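Long-range contacts in putative aminopeptidase (Leishmania major, PDB 5NTH), which probably acts as a manganese-dependent M17 leucyl aminopeptidase, removing amino acids from the N-termini of peptides, and here holds the inhibitor actinonin: residues H46-G51 / M100-P105; L137-C142 / M179-V184; M247-G252 / H275-R280. All blocks are in the same frame, centred on the assembly; numbering follows the deposited sequence.

Interaction 1 of 3, residues H46-G51 / M100-P105; sequences HVLLVG and MVTALP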
loop_
_atom_site.group_PDB
_atom_site.type_symbol
_atom_site.label_atom_id
_atom_site.label_comp_id
_atom_site.label_asym_id
_atom_site.label_seq_id
_atom_site.Cartn_x
_atom_site.Cartn_y
_atom_site.Cartn_z
ATOM N N HIS A 46 -50.769 -9.452 -1.306
ATOM C CA HIS A 46 -49.968 -8.219 -1.093
ATOM C C HIS A 46 -50.158 -7.242 -2.248
ATOM O O HIS A 46 -50.287 -7.656 -3.413
ATOM C CB HIS A 46 -48.475 -8.568 -0.972
ATOM C CG HIS A 46 -48.198 -9.569 0.095
ATOM N ND1 HIS A 46 -47.732 -9.216 1.345
ATOM C CD2 HIS A 46 -48.399 -10.905 0.128
ATOM C CE1 HIS A 46 -47.617 -10.300 2.088
ATOM N NE2 HIS A 46 -48.017 -11.337 1.373
ATOM N N VAL A 47 -50.163 -5.951 -1.904
ATOM C CA VAL A 47 -50.412 -4.892 -2.852
ATOM C C VAL A 47 -49.427 -3.765 -2.627
ATOM O O VAL A 47 -49.224 -3.339 -1.510
ATOM C CB VAL A 47 -51.836 -4.330 -2.725
ATOM C CG1 VAL A 47 -52.090 -3.300 -3.802
ATOM C CG2 VAL A 47 -52.858 -5.418 -2.882
ATOM N N LEU A 48 -48.852 -3.279 -3.721
ATOM C CA LEU A 48 -48.030 -2.102 -3.717
ATOM C C LEU A 48 -48.639 -1.038 -4.636
ATOM O O LEU A 48 -49.017 -1.311 -5.785
ATOM C CB LEU A 48 -46.618 -2.451 -4.183
ATOM C CG LEU A 48 -45.711 -1.254 -4.497
ATOM C CD1 LEU A 48 -45.344 -0.445 -3.251
ATOM C CD2 LEU A 48 -44.466 -1.729 -5.215
ATOM N N LEU A 49 -48.677 0.182 -4.125
ATOM C CA LEU A 49 -49.162 1.305 -4.860
ATOM C C LEU A 49 -48.049 2.321 -4.890
ATOM O O LEU A 49 -47.530 2.715 -3.837
ATOM C CB LEU A 49 -50.388 1.888 -4.175
ATOM C CG LEU A 49 -50.922 3.177 -4.800
ATOM C CD1 LEU A 49 -51.217 3.020 -6.290
ATOM C CD2 LEU A 49 -52.153 3.588 -4.017
ATOM N N VAL A 50 -47.685 2.751 -6.096
ATOM C CA VAL A 50 -46.526 3.589 -6.262
ATOM C C VAL A 50 -46.774 4.561 -7.376
ATOM O O VAL A 50 -47.165 4.174 -8.487
ATOM C CB VAL A 50 -45.241 2.773 -6.492
ATOM C CG1 VAL A 50 -45.367 1.799 -7.663
ATOM C CG2 VAL A 50 -44.064 3.705 -6.698
ATOM N N GLY A 51 -46.540 5.830 -7.063
ATOM C CA GLY A 51 -46.681 6.875 -8.045
ATOM C C GLY A 51 -46.295 8.224 -7.508
ATOM O O GLY A 51 -46.090 8.400 -6.311
ATOM N N MET A 100 -48.778 -1.608 0.722
ATOM C CA MET A 100 -47.670 -0.687 0.858
ATOM C C MET A 100 -47.865 0.419 -0.179
ATOM O O MET A 100 -48.257 0.178 -1.317
ATOM C CB MET A 100 -46.335 -1.457 0.762
ATOM C CG MET A 100 -45.100 -0.594 0.497
ATOM S SD MET A 100 -43.455 -1.371 0.662
ATOM C CE MET A 100 -42.447 -0.286 -0.379
ATOM N N VAL A 101 -47.628 1.642 0.257
ATOM C CA VAL A 101 -47.914 2.811 -0.522
ATOM C C VAL A 101 -46.667 3.674 -0.582
ATOM O O VAL A 101 -46.220 4.168 0.469
ATOM C CB VAL A 101 -49.008 3.633 0.136
ATOM C CG1 VAL A 101 -49.105 5.036 -0.482
ATOM C CG2 VAL A 101 -50.334 2.907 0.021
ATOM N N THR A 102 -46.158 3.917 -1.805
ATOM C CA THR A 102 -44.896 4.624 -1.987
ATOM C C THR A 102 -45.004 5.756 -2.991
ATOM O O THR A 102 -45.311 5.555 -4.159
ATOM C CB THR A 102 -43.746 3.659 -2.390
ATOM O OG1 THR A 102 -43.594 2.641 -1.392
ATOM C CG2 THR A 102 -42.419 4.394 -2.501
ATOM N N ALA A 103 -44.687 6.953 -2.517
ATOM C CA ALA A 103 -44.587 8.118 -3.364
ATOM C C ALA A 103 -43.193 8.212 -3.991
ATOM O O ALA A 103 -42.163 8.083 -3.304
ATOM C CB ALA A 103 -44.870 9.359 -2.560
ATOM N N LEU A 104 -43.184 8.452 -5.301
ATOM C CA LEU A 104 -41.972 8.692 -6.016
ATOM C C LEU A 104 -41.472 10.056 -5.604
ATOM O O LEU A 104 -42.219 10.838 -5.014
ATOM C CB LEU A 104 -42.192 8.646 -7.516
ATOM C CG LEU A 104 -42.784 7.334 -8.076
ATOM C CD1 LEU A 104 -43.263 7.520 -9.521
ATOM C CD2 LEU A 104 -41.842 6.132 -7.935
ATOM N N PRO A 105 -40.187 10.340 -5.887
ATOM C CA PRO A 105 -39.623 11.631 -5.499
ATOM C C PRO A 105 -40.177 12.815 -6.280
ATOM O O PRO A 105 -40.617 12.687 -7.455
ATOM C CB PRO A 105 -38.122 11.457 -5.774
ATOM C CG PRO A 105 -37.901 9.973 -5.751
ATOM C CD PRO A 105 -39.128 9.452 -6.422
#
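Val50 and Leu104 meet obliquely where residues 46-51 run parallel to residues 100-105: Val50 CG2 reaches Leu104 CD2 at 3.5 Å. CG1 takes the crowded position between the backbone N and the carbonyl carbon (chi1 55°); with CG2 anti to the backbone N, it is this branch that meets Leu104. The other branch of Leu104, CD1, lies against the bare backbone of Gly51, 3.8 Å from its CA; a side chain from the second segment thus fills the hollow left where Gly51 has no side chain. On the face shared with Val50, Leu48 and Met100 lie side by side and point the same way. Leu48 CD1 packs 3.8 Å from Met100 CG, and the methionine chain runs on extended past this methyl, its CE still 4.1 Å from Leu48 CD1. Helix 117-127 covers this face, with Val124 on Leu48 and Ala123 on Thr102, whose hydroxyl is hydrogen-bonded to Thr83. Leu49 and Val101 project from the other face, where both touch Leu75 of helix 69-77. Five backbone hydrogen bonds fix the register, among them Thr102 N to Leu49 O at 2.7 Å. The last, Leu104 N to Gly51 O at 3.1 Å, has its donor well above the carbonyl plane of Gly51. Parallel strands with helices packed on both faces are consistent with the macro-like alpha/beta fold assigned to the M17 N-terminal domain.

Interaction 2 of 3, residues L137-C142 / M179-V184; sequences LDVYVC and MSLNVV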
loop_
_atom_site.group_PDB
_atom_site.type_symbol
_atom_site.label_atom_id
_atom_site.label_comp_id
_atom_site.label_asym_id
_atom_site.label_seq_id
_atom_site.Cartn_x
_atom_site.Cartn_y
_atom_site.Cartn_z
ATOM N N LEU A 137 -47.771 -10.569 -5.658
ATOM C CA LEU A 137 -47.719 -9.149 -5.295
ATOM C C LEU A 137 -48.339 -8.381 -6.431
ATOM O O LEU A 137 -47.874 -8.479 -7.552
ATOM C CB LEU A 137 -46.291 -8.668 -5.082
ATOM C CG LEU A 137 -46.056 -7.148 -5.061
ATOM C CD1 LEU A 137 -46.693 -6.528 -3.833
ATOM C CD2 LEU A 137 -44.558 -6.837 -5.123
ATOM N N ASP A 138 -49.389 -7.630 -6.124
ATOM C CA ASP A 138 -49.997 -6.712 -7.061
ATOM C C ASP A 138 -49.220 -5.401 -6.999
ATOM O O ASP A 138 -48.944 -4.877 -5.915
ATOM C CB ASP A 138 -51.477 -6.468 -6.731
ATOM C CG ASP A 138 -52.397 -7.581 -7.230
ATOM O OD1 ASP A 138 -52.050 -8.365 -8.119
ATOM O OD2 ASP A 138 -53.520 -7.674 -6.730
ATOM N N VAL A 139 -48.848 -4.897 -8.178
ATOM C CA VAL A 139 -48.077 -3.677 -8.278
ATOM C C VAL A 139 -48.893 -2.655 -9.056
ATOM O O VAL A 139 -49.087 -2.791 -10.275
ATOM C CB VAL A 139 -46.745 -3.915 -8.980
ATOM C CG1 VAL A 139 -45.959 -2.623 -9.070
ATOM C CG2 VAL A 139 -45.953 -4.953 -8.223
ATOM N N TYR A 140 -49.371 -1.646 -8.331
ATOM C CA TYR A 140 -50.229 -0.655 -8.903
ATOM C C TYR A 140 -49.350 0.521 -9.146
ATOM O O TYR A 140 -48.881 1.132 -8.202
ATOM C CB TYR A 140 -51.404 -0.296 -7.980
ATOM C CG TYR A 140 -52.631 -1.177 -8.171
ATOM C CD1 TYR A 140 -52.676 -2.472 -7.625
ATOM C CD2 TYR A 140 -53.756 -0.730 -8.898
ATOM C CE1 TYR A 140 -53.808 -3.288 -7.773
ATOM C CE2 TYR A 140 -54.887 -1.546 -9.063
ATOM C CZ TYR A 140 -54.912 -2.827 -8.494
ATOM O OH TYR A 140 -55.992 -3.676 -8.627
ATOM N N VAL A 141 -49.144 0.835 -10.421
ATOM C CA VAL A 141 -48.293 1.940 -10.828
ATOM C C VAL A 141 -49.047 3.067 -11.498
ATOM O O VAL A 141 -49.710 2.871 -12.493
ATOM C CB VAL A 141 -47.250 1.486 -11.837
ATOM C CG1 VAL A 141 -46.194 2.578 -12.007
ATOM C CG2 VAL A 141 -46.622 0.182 -11.395
ATOM N N CYS A 142 -48.899 4.254 -10.935
ATOM C CA CYS A 142 -49.443 5.477 -11.507
ATOM C C CYS A 142 -48.412 6.191 -12.389
ATOM O O CYS A 142 -47.704 7.112 -11.948
ATOM C CB CYS A 142 -49.932 6.380 -10.393
ATOM S SG CYS A 142 -51.295 5.565 -9.553
ATOM N N MET A 179 -42.606 -16.660 -5.984
ATOM C CA MET A 179 -43.656 -15.683 -5.908
ATOM C C MET A 179 -43.931 -15.158 -7.311
ATOM O O MET A 179 -43.476 -15.712 -8.294
ATOM C CB MET A 179 -43.204 -14.574 -4.972
ATOM C CG MET A 179 -42.096 -13.723 -5.561
ATOM S SD MET A 179 -42.104 -12.091 -4.870
ATOM C CE MET A 179 -43.366 -11.243 -5.792
ATOM N N SER A 180 -44.677 -14.072 -7.396
ATOM C CA SER A 180 -45.116 -13.574 -8.669
ATOM C C SER A 180 -45.594 -12.155 -8.585
ATOM O O SER A 180 -46.284 -11.807 -7.641
ATOM C CB SER A 180 -46.262 -14.437 -9.157
ATOM O OG SER A 180 -46.396 -14.188 -10.518
ATOM N N LEU A 181 -45.263 -11.351 -9.593
ATOM C CA LEU A 181 -45.665 -9.933 -9.609
ATOM C C LEU A 181 -46.672 -9.673 -10.692
ATOM O O LEU A 181 -46.467 -10.083 -11.812
ATOM C CB LEU A 181 -44.482 -9.004 -9.824
ATOM C CG LEU A 181 -43.407 -9.026 -8.747
ATOM C CD1 LEU A 181 -42.435 -10.160 -9.035
ATOM C CD2 LEU A 181 -42.661 -7.708 -8.725
ATOM N N ASN A 182 -47.765 -9.005 -10.332
ATOM C CA ASN A 182 -48.864 -8.696 -11.244
ATOM C C ASN A 182 -48.956 -7.164 -11.415
ATOM O O ASN A 182 -49.348 -6.444 -10.488
ATOM C CB ASN A 182 -50.152 -9.280 -10.680
ATOM C CG ASN A 182 -51.369 -8.995 -11.558
ATOM O OD1 ASN A 182 -52.290 -8.270 -11.147
ATOM N ND2 ASN A 182 -51.361 -9.538 -12.794
ATOM N N VAL A 183 -48.558 -6.668 -12.587
ATOM C CA VAL A 183 -48.483 -5.225 -12.790
ATOM C C VAL A 183 -49.807 -4.708 -13.322
ATOM O O VAL A 183 -50.370 -5.230 -14.302
ATOM C CB VAL A 183 -47.345 -4.780 -13.743
ATOM C CG1 VAL A 183 -47.159 -3.272 -13.682
ATOM C CG2 VAL A 183 -46.016 -5.423 -13.360
ATOM N N VAL A 184 -50.263 -3.657 -12.658
ATOM C CA VAL A 184 -51.483 -2.960 -13.008
ATOM C C VAL A 184 -51.120 -1.509 -13.202
ATOM O O VAL A 184 -50.988 -0.759 -12.242
ATOM C CB VAL A 184 -52.546 -3.074 -11.888
ATOM C CG1 VAL A 184 -53.836 -2.382 -12.292
ATOM C CG2 VAL A 184 -52.835 -4.528 -11.568
#
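Tyr140 and Val184 lie side by side at one end of a parallel strand pair that belongs to a beta-alpha-beta unit, strands 137-142 and 181-185 with helix 148-156 between them. The tyrosine CG is set beside the backbone N (chi1 -89°), and chi2 (78°) turns the ring so that one face meets the valine in a CH-pi contact: Val184 CB sits over the ring centre, 3.9 Å from the centroid. Both methyls lean toward the hydroxyl end of the ring, CG1 nearest Tyr140 CE2 (3.5 Å) and CG2 near CZ and CE1. Phe66 meets the same ring edge-to-face. Asp138 and Asn182 also run side by side on this face, their carboxylate and amide planes 54° apart; the second carboxylate oxygen, OD2, accepts a hydrogen bond from Ala44 N. Five backbone hydrogen bonds join the two segments, the last from Val141 N to Val184 O at 3.0 Å. The opposite face is aliphatic. There Leu137 and Leu181 approach at a slant, CD2 to CD2 at 4.2 Å, and Val141 and Val183 do likewise, with Val151 and Val155 of helix 148-156 packed against this layer. Met179, its chain bent at chi3, brings CE to 4.0 Å from Leu137 CB.

Interaction 3 of 3, residues M247-G252 / H275-R280; sequences MTVIKG and HLVTLR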
loop_
_atom_site.group_PDB
_atom_site.type_symbol
_atom_site.label_atom_id
_atom_site.label_comp_id
_atom_site.label_asym_id
_atom_site.label_seq_id
_atom_site.Cartn_x
_atom_site.Cartn_y
_atom_site.Cartn_z
ATOM N N MET A 247 -26.422 -19.154 -36.719
ATOM C CA MET A 247 -25.447 -19.068 -35.655
ATOM C C MET A 247 -24.073 -19.370 -36.228
ATOM O O MET A 247 -23.895 -20.344 -36.955
ATOM C CB MET A 247 -25.775 -20.072 -34.552
ATOM C CG MET A 247 -24.969 -19.853 -33.284
ATOM S SD MET A 247 -25.343 -20.987 -31.934
ATOM C CE MET A 247 -24.690 -22.545 -32.556
ATOM N N THR A 248 -23.099 -18.540 -35.877
ATOM C CA THR A 248 -21.691 -18.806 -36.196
ATOM C C THR A 248 -20.887 -18.842 -34.904
ATOM O O THR A 248 -20.952 -17.905 -34.108
ATOM C CB THR A 248 -21.121 -17.727 -37.135
ATOM O OG1 THR A 248 -21.907 -17.694 -38.345
ATOM C CG2 THR A 248 -19.628 -18.009 -37.450
ATOM N N VAL A 249 -20.153 -19.929 -34.693
ATOM C CA VAL A 249 -19.312 -20.090 -33.503
ATOM C C VAL A 249 -17.899 -20.321 -33.954
ATOM O O VAL A 249 -17.660 -21.230 -34.727
ATOM C CB VAL A 249 -19.714 -21.330 -32.683
ATOM C CG1 VAL A 249 -18.825 -21.486 -31.458
ATOM C CG2 VAL A 249 -21.170 -21.249 -32.256
ATOM N N ILE A 250 -16.950 -19.540 -33.461
ATOM C CA ILE A 250 -15.526 -19.883 -33.635
ATOM C C ILE A 250 -14.992 -20.220 -32.257
ATOM O O ILE A 250 -15.121 -19.411 -31.349
ATOM C CB ILE A 250 -14.731 -18.747 -34.322
ATOM C CG1 ILE A 250 -15.401 -18.381 -35.670
ATOM C CG2 ILE A 250 -13.265 -19.166 -34.554
ATOM C CD1 ILE A 250 -15.057 -17.010 -36.186
ATOM N N LYS A 251 -14.422 -21.408 -32.091
ATOM C CA LYS A 251 -14.062 -21.907 -30.749
ATOM C C LYS A 251 -12.585 -22.316 -30.634
ATOM O O LYS A 251 -12.043 -22.924 -31.550
ATOM C CB LYS A 251 -14.954 -23.101 -30.392
ATOM C CG LYS A 251 -14.691 -23.737 -29.031
ATOM C CD LYS A 251 -15.609 -24.951 -28.791
ATOM C CE LYS A 251 -15.121 -25.877 -27.660
ATOM N NZ LYS A 251 -16.139 -26.866 -27.164
ATOM N N GLY A 252 -11.960 -21.964 -29.500
ATOM C CA GLY A 252 -10.674 -22.519 -29.073
ATOM C C GLY A 252 -9.562 -22.294 -30.074
ATOM O O GLY A 252 -9.255 -21.159 -30.367
ATOM N N HIS A 275 -14.668 -18.476 -27.092
ATOM C CA HIS A 275 -15.596 -18.565 -28.218
ATOM C C HIS A 275 -15.949 -17.181 -28.707
ATOM O O HIS A 275 -16.233 -16.288 -27.907
ATOM C CB HIS A 275 -16.960 -19.164 -27.850
ATOM C CG HIS A 275 -16.926 -20.532 -27.254
ATOM N ND1 HIS A 275 -16.385 -20.793 -26.015
ATOM C CD2 HIS A 275 -17.475 -21.697 -27.680
ATOM C CE1 HIS A 275 -16.550 -22.075 -25.733
ATOM N NE2 HIS A 275 -17.216 -22.644 -26.722
ATOM N N LEU A 276 -15.994 -17.029 -30.024
ATOM C CA LEU A 276 -16.823 -15.995 -30.608
ATOM C C LEU A 276 -18.109 -16.657 -31.052
ATOM O O LEU A 276 -18.106 -17.592 -31.842
ATOM C CB LEU A 276 -16.124 -15.276 -31.752
ATOM C CG LEU A 276 -15.176 -14.174 -31.279
ATOM C CD1 LEU A 276 -14.354 -13.706 -32.446
ATOM C CD2 LEU A 276 -15.918 -12.979 -30.708
ATOM N N VAL A 277 -19.211 -16.193 -30.498
ATOM C CA VAL A 277 -20.493 -16.752 -30.817
ATOM C C VAL A 277 -21.323 -15.598 -31.343
ATOM O O VAL A 277 -21.440 -14.564 -30.665
ATOM C CB VAL A 277 -21.172 -17.339 -29.580
ATOM C CG1 VAL A 277 -22.480 -18.023 -29.970
ATOM C CG2 VAL A 277 -20.242 -18.303 -28.863
ATOM N N THR A 278 -21.882 -15.779 -32.544
ATOM C CA THR A 278 -22.708 -14.772 -33.160
ATOM C C THR A 278 -24.018 -15.381 -33.623
ATOM O O THR A 278 -24.030 -16.398 -34.320
ATOM C CB THR A 278 -22.038 -14.123 -34.358
ATOM O OG1 THR A 278 -20.907 -13.366 -33.921
ATOM C CG2 THR A 278 -23.040 -13.184 -35.072
ATOM N N LEU A 279 -25.115 -14.733 -33.225
ATOM C CA LEU A 279 -26.461 -15.070 -33.659
ATOM C C LEU A 279 -26.916 -13.939 -34.535
ATOM O O LEU A 279 -26.633 -12.776 -34.232
ATOM C CB LEU A 279 -27.415 -15.190 -32.467
ATOM C CG LEU A 279 -27.370 -16.526 -31.730
ATOM C CD1 LEU A 279 -26.034 -16.734 -31.045
ATOM C CD2 LEU A 279 -28.507 -16.648 -30.725
ATOM N N ARG A 280 -27.626 -14.269 -35.610
ATOM C CA ARG A 280 -28.146 -13.245 -36.525
ATOM C C ARG A 280 -29.457 -13.659 -37.206
ATOM O O ARG A 280 -29.623 -14.817 -37.605
ATOM C CB ARG A 280 -27.099 -12.904 -37.574
ATOM C CG ARG A 280 -26.664 -14.116 -38.399
ATOM C CD ARG A 280 -25.964 -13.730 -39.694
ATOM N NE ARG A 280 -26.677 -12.646 -40.421
ATOM C CZ ARG A 280 -27.443 -12.765 -41.508
ATOM N NH1 ARG A 280 -27.659 -13.943 -42.086
ATOM N NH2 ARG A 280 -27.998 -11.674 -42.023
HETATM O O HOH W 1 -18.764 -15.671 -34.303
#
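Lys251 sets its CG over one face of the His275 imidazole, the chain then running out past NE2, at one end of an antiparallel pair formed by residues 247-252 and 275-280. The lysine is extended throughout, beginning with CG anti to the backbone N (chi1 179°), and in this CH-pi contact its CG stands 3.5 Å above the ring plane, displaced toward the rim. The next methylene, CD, is 3.5 Å from His275 NE2. The histidine CG lies anti to its own carbonyl carbon, beside the backbone N (chi1 -58°), and the ring comes nearer to the opposing strand than its CB direction alone would suggest. Val249 CG1 meets this ring at its edge, close to the plane, 4.0 Å from His275 CD2, whereas Val249 CG2 turns to Val277 CG1. Farther along the same face Met247 CG touches Leu279 CD1 at 4.0 Å before the methionine bends at chi3 and leads its end away. Helix 229-243 packs on this face, against Met247 and His275. Two hydrogen-bonded pairs, Thr248 with Thr278 and Ile250 with Leu276, tie the backbones; Thr248 N to Thr278 O measures 2.8 Å. On the face with these pairs, Tyr401 of helix 391-404 touches Thr248, Ile250 and Thr278. Water 1 donates to Thr248 O and is hydrogen-bonded to Thr278 OG1, which also pairs with Thr355. Lys251 NZ lies 4.4 Å from His275 NE2, without direct contact; a lysine charge so near would probably disfavour protonation of the imidazole.

In the fold
Interactions 1 and 2 share the mixed N-terminal beta sheet, in which strands 46-51 and 137-142 are neighbours; their centres are 10 Å apart, and Leu48 probably hydrogen-bonds through its backbone to Asp138 and Tyr140. Together they join four consecutive parallel strands, ordered 181-185, 137-142, 46-51 and 97-103, with helix 117-127 packed against both contacts. Interaction 3 follows later in the chain, with 246-251 an outermost strand; its centre lies 45 Å and 39 Å from those of interactions 1 and 2. The contacts thus sample two separate mixed beta sheets: interactions 1 and 2 lie away from the metal and actinonin sites, whereas interaction 3 belongs to the catalytic domain, Leu276 being about 10 Å, side chain to side chain, from the manganese ligand Lys298.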